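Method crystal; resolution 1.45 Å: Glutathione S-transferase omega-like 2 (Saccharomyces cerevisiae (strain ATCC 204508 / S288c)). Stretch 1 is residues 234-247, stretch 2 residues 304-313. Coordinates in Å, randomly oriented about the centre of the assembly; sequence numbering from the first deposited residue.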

ATOM      1  N   VAL A 234       6.007   7.212  16.461  1.00 18.44           N
ATOM      2  CA  VAL A 234       6.485   8.260  15.560  1.00 17.92           C
ATOM      3  C   VAL A 234       5.817   8.127  14.191  1.00 17.42           C
ATOM      4  O   VAL A 234       5.322   9.111  13.624  1.00 17.17           O
ATOM      5  N   TYR A 235       5.761   6.887  13.672  1.00 16.52           N
ATOM      6  CA  TYR A 235       5.028   6.649  12.440  1.00 14.63           C
ATOM      7  C   TYR A 235       3.627   7.246  12.515  1.00 15.43           C
ATOM      8  O   TYR A 235       3.179   7.924  11.591  1.00 15.20           O
ATOM      9  N   GLU A 236       2.875   6.952  13.581  1.00 16.36           N
ATOM     10  CA  GLU A 236       1.486   7.366  13.644  1.00 18.64           C
ATOM     11  C   GLU A 236       1.377   8.891  13.730  1.00 15.72           C
ATOM     12  O   GLU A 236       0.547   9.498  13.063  1.00 18.88           O
ATOM     13  N   SER A 237       2.219   9.525  14.563  1.00 17.86           N
ATOM     14  CA  SER A 237       2.204  10.979  14.647  1.00 19.47           C
ATOM     15  C   SER A 237       2.463  11.598  13.275  1.00 18.50           C
ATOM     16  O   SER A 237       1.760  12.518  12.850  1.00 19.15           O
ATOM     17  N   GLU A 238       3.485  11.107  12.590  1.00 17.36           N
ATOM     18  CA  GLU A 238       3.861  11.724  11.316  1.00 16.70           C
ATOM     19  C   GLU A 238       2.855  11.451  10.208  1.00 16.46           C
ATOM     20  O   GLU A 238       2.578  12.335   9.403  1.00 17.88           O
ATOM     21  N   VAL A 239       2.295  10.224  10.136  1.00 14.10           N
ATOM     22  CA  VAL A 239       1.320   9.960   9.083  1.00 16.26           C
ATOM     23  C   VAL A 239       0.059  10.769   9.280  1.00 15.06           C
ATOM     24  O   VAL A 239      -0.550  11.235   8.312  1.00 15.59           O
ATOM     25  N   ASN A 240      -0.388  10.941  10.529  1.00 17.15           N
ATOM     26  CA  ASN A 240      -1.567  11.771  10.733  1.00 16.24           C
ATOM     27  C   ASN A 240      -1.276  13.198  10.286  1.00 17.05           C
ATOM     28  O   ASN A 240      -2.141  13.861   9.720  1.00 18.91           O
ATOM     29  N   ASN A 241      -0.057  13.652  10.546  1.00 17.33           N
ATOM     30  CA  ASN A 241       0.361  15.010  10.164  1.00 19.51           C
ATOM     31  C   ASN A 241       0.388  15.174   8.652  1.00 18.57           C
ATOM     32  O   ASN A 241      -0.046  16.215   8.141  1.00 19.96           O
ATOM     33  N   VAL A 242       0.877  14.161   7.909  1.00 15.14           N
ATOM     34  CA  VAL A 242       0.867  14.236   6.455  1.00 15.40           C
ATOM     35  C   VAL A 242      -0.541  14.461   5.961  1.00 15.82           C
ATOM     36  O   VAL A 242      -0.814  15.328   5.135  1.00 17.50           O
ATOM     37  N   PHE A 243      -1.482  13.578   6.367  1.00 14.83           N
ATOM     38  CA  PHE A 243      -2.825  13.679   5.823  1.00 15.36           C
ATOM     39  C   PHE A 243      -3.537  14.949   6.281  1.00 16.03           C
ATOM     40  O   PHE A 243      -4.304  15.520   5.512  1.00 18.06           O
ATOM     41  N   GLU A 244      -3.246  15.431   7.490  1.00 20.11           N
ATOM     42  CA  GLU A 244      -3.852  16.680   7.952  1.00 19.20           C
ATOM     43  C   GLU A 244      -3.444  17.835   7.042  1.00 18.68           C
ATOM     44  O   GLU A 244      -4.272  18.692   6.695  1.00 20.62           O
ATOM     45  N   HIS A 245      -2.207  17.798   6.571  1.00 17.66           N
ATOM     46  CA  HIS A 245      -1.715  18.851   5.705  1.00 18.80           C
ATOM     47  C   HIS A 245      -2.077  18.655   4.256  1.00 19.64           C
ATOM     48  O   HIS A 245      -2.241  19.649   3.525  1.00 19.56           O
ATOM     49  N   LEU A 246      -2.228  17.419   3.794  1.00 17.76           N
ATOM     50  CA  LEU A 246      -2.827  17.256   2.476  1.00 16.60           C
ATOM     51  C   LEU A 246      -4.255  17.793   2.455  1.00 17.36           C
ATOM     52  O   LEU A 246      -4.707  18.354   1.454  1.00 18.67           O
ATOM     53  N   ASP A 247      -4.993  17.602   3.550  1.00 19.67           N
ATOM     54  CA  ASP A 247      -6.316  18.193   3.662  1.00 18.73           C
ATOM     55  C   ASP A 247      -6.254  19.709   3.501  1.00 19.37           C
ATOM     56  O   ASP A 247      -7.110  20.279   2.825  1.00 21.13           O
ATOM     57  N   HIS A 304       5.055   2.100   0.382  1.00 13.35           N
ATOM     58  CA  HIS A 304       6.404   1.928   0.840  1.00 14.01           C
ATOM     59  C   HIS A 304       6.647   2.722   2.107  1.00 12.87           C
ATOM     60  O   HIS A 304       7.349   2.229   3.035  1.00 14.00           O
ATOM     61  N   PHE A 305       6.159   3.949   2.173  1.00 12.92           N
ATOM     62  CA  PHE A 305       6.258   4.757   3.385  1.00 12.58           C
ATOM     63  C   PHE A 305       4.986   4.686   4.242  1.00 13.89           C
ATOM     64  O   PHE A 305       4.868   5.375   5.256  1.00 15.42           O
ATOM     65  N   LYS A 306       4.043   3.819   3.900  1.00 12.17           N
ATOM     66  CA  LYS A 306       2.860   3.567   4.709  1.00 12.60           C
ATOM     67  C   LYS A 306       2.010   4.800   4.899  1.00 12.99           C
ATOM     68  O   LYS A 306       1.246   4.919   5.876  1.00 14.43           O
ATOM     69  N   CYS A 307       2.012   5.690   3.883  1.00 13.44           N
ATOM     70  CA  CYS A 307       1.231   6.902   3.929  1.00 13.13           C
ATOM     71  C   CYS A 307      -0.078   6.606   3.232  1.00 11.66           C
ATOM     72  O   CYS A 307      -0.341   7.008   2.107  1.00 14.53           O
ATOM     73  N   ASN A 308      -0.967   5.869   3.932  1.00 12.87           N
ATOM     74  CA  ASN A 308      -1.981   5.109   3.205  1.00 14.43           C
ATOM     75  C   ASN A 308      -3.391   5.239   3.743  1.00 15.02           C
ATOM     76  O   ASN A 308      -4.217   4.384   3.447  1.00 14.76           O
ATOM     77  N   PHE A 309      -3.729   6.311   4.450  1.00 14.02           N
ATOM     78  CA  PHE A 309      -5.147   6.568   4.772  1.00 14.07           C
ATOM     79  C   PHE A 309      -6.003   6.468   3.526  1.00 16.89           C
ATOM     80  O   PHE A 309      -7.114   5.916   3.528  1.00 16.04           O
ATOM     81  N   THR A 310      -5.502   7.078   2.454  1.00 14.65           N
ATOM     82  CA  THR A 310      -6.062   7.062   1.125  1.00 14.20           C
ATOM     83  C   THR A 310      -4.928   7.395   0.173  1.00 15.47           C
ATOM     84  O   THR A 310      -3.781   7.615   0.602  1.00 16.11           O
ATOM     85  N   SER A 311      -5.248   7.402  -1.117  1.00 15.05           N
ATOM     86  CA  SER A 311      -4.302   7.801  -2.158  1.00 14.82           C
ATOM     87  C   SER A 311      -4.721   9.150  -2.703  1.00 14.78           C
ATOM     88  O   SER A 311      -5.813   9.662  -2.432  1.00 16.18           O
ATOM     89  N   ILE A 312      -3.801   9.788  -3.427  1.00 13.69           N
ATOM     90  CA  ILE A 312      -4.173  11.015  -4.143  1.00 15.37           C
ATOM     91  C   ILE A 312      -5.317  10.752  -5.110  1.00 14.28           C
ATOM     92  O   ILE A 312      -6.339  11.458  -5.102  1.00 16.01           O
ATOM     93  N   ARG A 313      -5.201   9.711  -5.925  1.00 14.34           N
ATOM     94  CA  ARG A 313      -6.166   9.520  -6.992  1.00 14.63           C
ATOM     95  C   ARG A 313      -7.553   9.190  -6.408  1.00 15.42           C
ATOM     96  O   ARG A 313      -8.584   9.594  -6.973  1.00 20.74           O
TER

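One face of the helix, carrying Tyr 235, Val 239, Val 242, Phe 243 and Leu 246, points toward a mostly irregular segment, and the two fit closely around Phe 243. The central bump is Phe 243 (chi1 m), whose ring fills the bend of the loop from Cys 307 to Thr 310. Its edge meets backbone polar atoms, CZ lying 3.3 Å from Cys 307 O and 3.6 Å from Thr 310 O; the latter oxygen is buried without a polar partner. One face takes Phe 309 (chi1 m): CB of Phe 309 sits 3.6 Å from the Phe 243 ring centroid, almost on the ring normal, and the two rings form an offset stack, centroids 4.5 Å apart and planes 13° from parallel.

The Phe 309 ring in turn reaches Val 239 (chi1 p), with CE1 3.7 Å from Val 239 CG1, while Asn 240 OD1 approaches its edge at CZ, 3.4 Å away. Asn 240 starts away from the loop, and its ND2 is tied back to Glu 236 O at 2.9 Å. The other Val 239 methyl, CG2, packs 3.9 Å from Cys 307 CA, where the backbones approach closely, Val 239 CA lying 6.0 Å from Cys 307 CA.

At one end Tyr 235 (chi1 t) donates a hydrogen bond from OH to Lys 306 O, 2.8 Å; at the other, Leu 246 CD1 just touches Ile 312 CD1 at 4.5 Å.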

ATOM      1  CB  VAL A 234       8.006   8.176  15.425  1.00 18.64           C
ATOM      2  CG1 VAL A 234       8.512   9.191  14.422  1.00 18.52           C
ATOM      3  CG2 VAL A 234       8.681   8.426  16.791  1.00 20.84           C
ATOM      4  CB  TYR A 235       4.969   5.131  12.112  1.00 16.36           C
ATOM      5  CG  TYR A 235       3.845   4.820  11.123  1.00 14.28           C
ATOM      6  CD1 TYR A 235       3.928   5.249   9.810  1.00 15.27           C
ATOM      7  CD2 TYR A 235       2.699   4.170  11.524  1.00 16.43           C
ATOM      8  CE1 TYR A 235       2.905   5.035   8.935  1.00 14.70           C
ATOM      9  CE2 TYR A 235       1.661   3.947  10.664  1.00 14.69           C
ATOM     10  CZ  TYR A 235       1.757   4.395   9.361  1.00 14.17           C
ATOM     11  OH  TYR A 235       0.703   4.203   8.501  1.00 14.50           O
ATOM     12  CB  GLU A 236       0.796   6.667  14.826  1.00 19.94           C
ATOM     13  CG  GLU A 236       0.650   5.153  14.600  1.00 17.45           C
ATOM     14  CD  GLU A 236      -0.167   4.464  15.672  1.00 20.55           C
ATOM     15  OE1 GLU A 236      -0.641   5.204  16.574  1.00 22.25           O
ATOM     16  OE2 GLU A 236      -0.341   3.258  15.534  1.00 18.82           O
ATOM     17  CB  SER A 237       3.236  11.438  15.683  1.00 21.67           C
ATOM     18  OG  SER A 237       3.330  12.847  15.667  1.00 28.97           O
ATOM     19  CB  GLU A 238       5.274  11.323  10.927  1.00 15.68           C
ATOM     20  CG  GLU A 238       6.328  11.738  11.930  1.00 15.81           C
ATOM     21  CD  GLU A 238       6.584  13.244  12.027  1.00 18.52           C
ATOM     22  OE1 GLU A 238       6.048  14.001  11.189  1.00 18.97           O
ATOM     23  OE2 GLU A 238       7.388  13.624  12.926  1.00 21.72           O
ATOM     24  CB  VAL A 239       1.019   8.454   8.899  1.00 13.61           C
ATOM     25  CG1 VAL A 239       0.101   7.869   9.999  1.00 14.66           C
ATOM     26  CG2 VAL A 239       0.423   8.200   7.529  1.00 14.00           C
ATOM     27  CB  ASN A 240      -1.975  11.775  12.208  1.00 20.46           C
ATOM     28  CG  ASN A 240      -2.872  10.585  12.577  1.00 24.68           C
ATOM     29  OD1 ASN A 240      -4.015  10.512  12.170  1.00 27.64           O
ATOM     30  ND2 ASN A 240      -2.351   9.710  13.335  1.00 28.42           N
ATOM     31  CB  ASN A 241       1.687  15.335  10.833  1.00 17.20           C
ATOM     32  CG  ASN A 241       2.069  16.792  10.638  1.00 22.56           C
ATOM     33  OD1 ASN A 241       1.330  17.706  11.075  1.00 23.53           O
ATOM     34  ND2 ASN A 241       3.115  17.006   9.915  1.00 23.30           N
ATOM     35  CB  VAL A 242       1.482  12.952   5.868  1.00 15.43           C
ATOM     36  CG1 VAL A 242       1.148  12.835   4.384  1.00 18.73           C
ATOM     37  CG2 VAL A 242       3.000  12.861   6.066  1.00 16.76           C
ATOM     38  CB  PHE A 243      -3.641  12.382   6.108  1.00 16.15           C
ATOM     39  CG  PHE A 243      -3.235  11.254   5.173  1.00 14.49           C
ATOM     40  CD1 PHE A 243      -3.758  11.206   3.909  1.00 15.01           C
ATOM     41  CD2 PHE A 243      -2.247  10.356   5.536  1.00 14.59           C
ATOM     42  CE1 PHE A 243      -3.332  10.239   2.977  1.00 14.77           C
ATOM     43  CE2 PHE A 243      -1.816   9.372   4.621  1.00 15.22           C
ATOM     44  CZ  PHE A 243      -2.345   9.347   3.368  1.00 14.90           C
ATOM     45  CB  GLU A 244      -3.431  16.954   9.385  1.00 20.71           C
ATOM     46  CG  GLU A 244      -3.833  18.298   9.953  1.00 31.28           C
ATOM     47  CD  GLU A 244      -3.230  18.514  11.333  1.00 35.20           C
ATOM     48  OE1 GLU A 244      -2.844  17.522  11.983  1.00 41.04           O
ATOM     49  OE2 GLU A 244      -3.096  19.684  11.746  1.00 39.18           O
ATOM     50  CB  HIS A 245      -0.245  19.106   5.958  1.00 19.25           C
ATOM     51  CG  HIS A 245      -0.041  19.766   7.271  1.00 19.91           C
ATOM     52  ND1 HIS A 245       0.037  19.042   8.443  1.00 20.15           N
ATOM     53  CD2 HIS A 245       0.038  21.085   7.610  1.00 22.45           C
ATOM     54  CE1 HIS A 245       0.196  19.891   9.451  1.00 25.43           C
ATOM     55  NE2 HIS A 245       0.218  21.133   8.971  1.00 24.71           N
ATOM     56  CB  LEU A 246      -2.813  15.781   2.045  1.00 17.14           C
ATOM     57  CG  LEU A 246      -1.481  15.098   1.720  1.00 15.19           C
ATOM     58  CD1 LEU A 246      -1.654  13.594   1.538  1.00 17.06           C
ATOM     59  CD2 LEU A 246      -0.843  15.711   0.508  1.00 15.39           C
ATOM     60  CB  ASP A 247      -6.947  17.836   5.000  1.00 21.04           C
ATOM     61  CG  ASP A 247      -7.296  16.360   5.099  1.00 22.48           C
ATOM     62  OD1 ASP A 247      -7.379  15.681   4.048  1.00 21.16           O
ATOM     63  OD2 ASP A 247      -7.566  15.955   6.247  1.00 25.05           O
ATOM     64  CB  HIS A 304       7.370   2.401  -0.240  1.00 13.24           C
ATOM     65  CG  HIS A 304       8.813   2.247   0.117  1.00 11.72           C
ATOM     66  ND1 HIS A 304       9.473   1.027   0.152  1.00 14.53           N
ATOM     67  CD2 HIS A 304       9.739   3.203   0.391  1.00 16.76           C
ATOM     68  CE1 HIS A 304      10.740   1.253   0.493  1.00 14.56           C
ATOM     69  NE2 HIS A 304      10.911   2.558   0.662  1.00 14.53           N
ATOM     70  CB  PHE A 305       6.581   6.233   3.061  1.00 13.96           C
ATOM     71  CG  PHE A 305       8.040   6.510   2.698  1.00 13.50           C
ATOM     72  CD1 PHE A 305       9.062   5.538   2.831  1.00 12.61           C
ATOM     73  CD2 PHE A 305       8.430   7.788   2.288  1.00 13.47           C
ATOM     74  CE1 PHE A 305      10.432   5.808   2.565  1.00 15.00           C
ATOM     75  CE2 PHE A 305       9.771   8.077   2.063  1.00 14.00           C
ATOM     76  CZ  PHE A 305      10.781   7.072   2.163  1.00 15.92           C
ATOM     77  CB  LYS A 306       3.184   2.857   6.045  1.00 14.26           C
ATOM     78  CG  LYS A 306       4.065   1.631   5.897  1.00 14.76           C
ATOM     79  CD  LYS A 306       4.391   1.046   7.283  1.00 15.81           C
ATOM     80  CE  LYS A 306       5.205  -0.257   7.117  1.00 19.89           C
ATOM     81  NZ  LYS A 306       6.521  -0.271   6.311  1.00 19.64           N
ATOM     82  CB  CYS A 307       1.991   7.960   3.168  1.00 12.23           C
ATOM     83  SG  CYS A 307       3.419   8.661   4.113  1.00 15.91           S
ATOM     84  CB  ASN A 308      -1.565   3.645   3.067  1.00 13.54           C
ATOM     85  CG  ASN A 308      -1.739   2.861   4.332  1.00 14.30           C
ATOM     86  OD1 ASN A 308      -1.736   3.408   5.426  1.00 13.62           O
ATOM     87  ND2 ASN A 308      -1.885   1.533   4.173  1.00 14.82           N
ATOM     88  CB  PHE A 309      -5.353   7.958   5.407  1.00 17.09           C
ATOM     89  CG  PHE A 309      -4.733   8.168   6.812  1.00 16.45           C
ATOM     90  CD1 PHE A 309      -3.896   7.234   7.438  1.00 18.12           C
ATOM     91  CD2 PHE A 309      -5.037   9.343   7.535  1.00 17.29           C
ATOM     92  CE1 PHE A 309      -3.304   7.502   8.696  1.00 19.17           C
ATOM     93  CE2 PHE A 309      -4.499   9.556   8.774  1.00 17.14           C
ATOM     94  CZ  PHE A 309      -3.632   8.676   9.343  1.00 18.46           C
ATOM     95  CB  THR A 310      -7.228   8.033   1.002  1.00 16.81           C
ATOM     96  OG1 THR A 310      -7.894   7.847  -0.252  1.00 18.39           O
ATOM     97  CG2 THR A 310      -6.769   9.421   1.204  1.00 16.55           C
ATOM     98  CB  SER A 311      -4.303   6.764  -3.285  1.00 16.47           C
ATOM     99  OG  SER A 311      -5.507   6.678  -3.910  1.00 17.87           O
ATOM    100  CB  ILE A 312      -2.977  11.597  -4.902  1.00 15.51           C
ATOM    101  CG1 ILE A 312      -1.830  11.973  -3.925  1.00 15.01           C
ATOM    102  CG2 ILE A 312      -3.386  12.822  -5.738  1.00 16.02           C
ATOM    103  CD1 ILE A 312      -2.173  12.957  -2.846  1.00 16.16           C
ATOM    104  CB  ARG A 313      -5.691   8.404  -7.928  1.00 13.89           C
ATOM    105  CG  ARG A 313      -5.595   7.005  -7.308  1.00 15.04           C
ATOM    106  CD  ARG A 313      -4.871   6.017  -8.203  1.00 14.91           C
ATOM    107  NE  ARG A 313      -3.496   6.432  -8.448  1.00 13.58           N
ATOM    108  CZ  ARG A 313      -2.703   5.923  -9.362  1.00 14.94           C
ATOM    109  NH1 ARG A 313      -3.089   4.874 -10.115  1.00 14.77           N
ATOM    110  NH2 ARG A 313      -1.514   6.460  -9.569  1.00 13.81           N
TER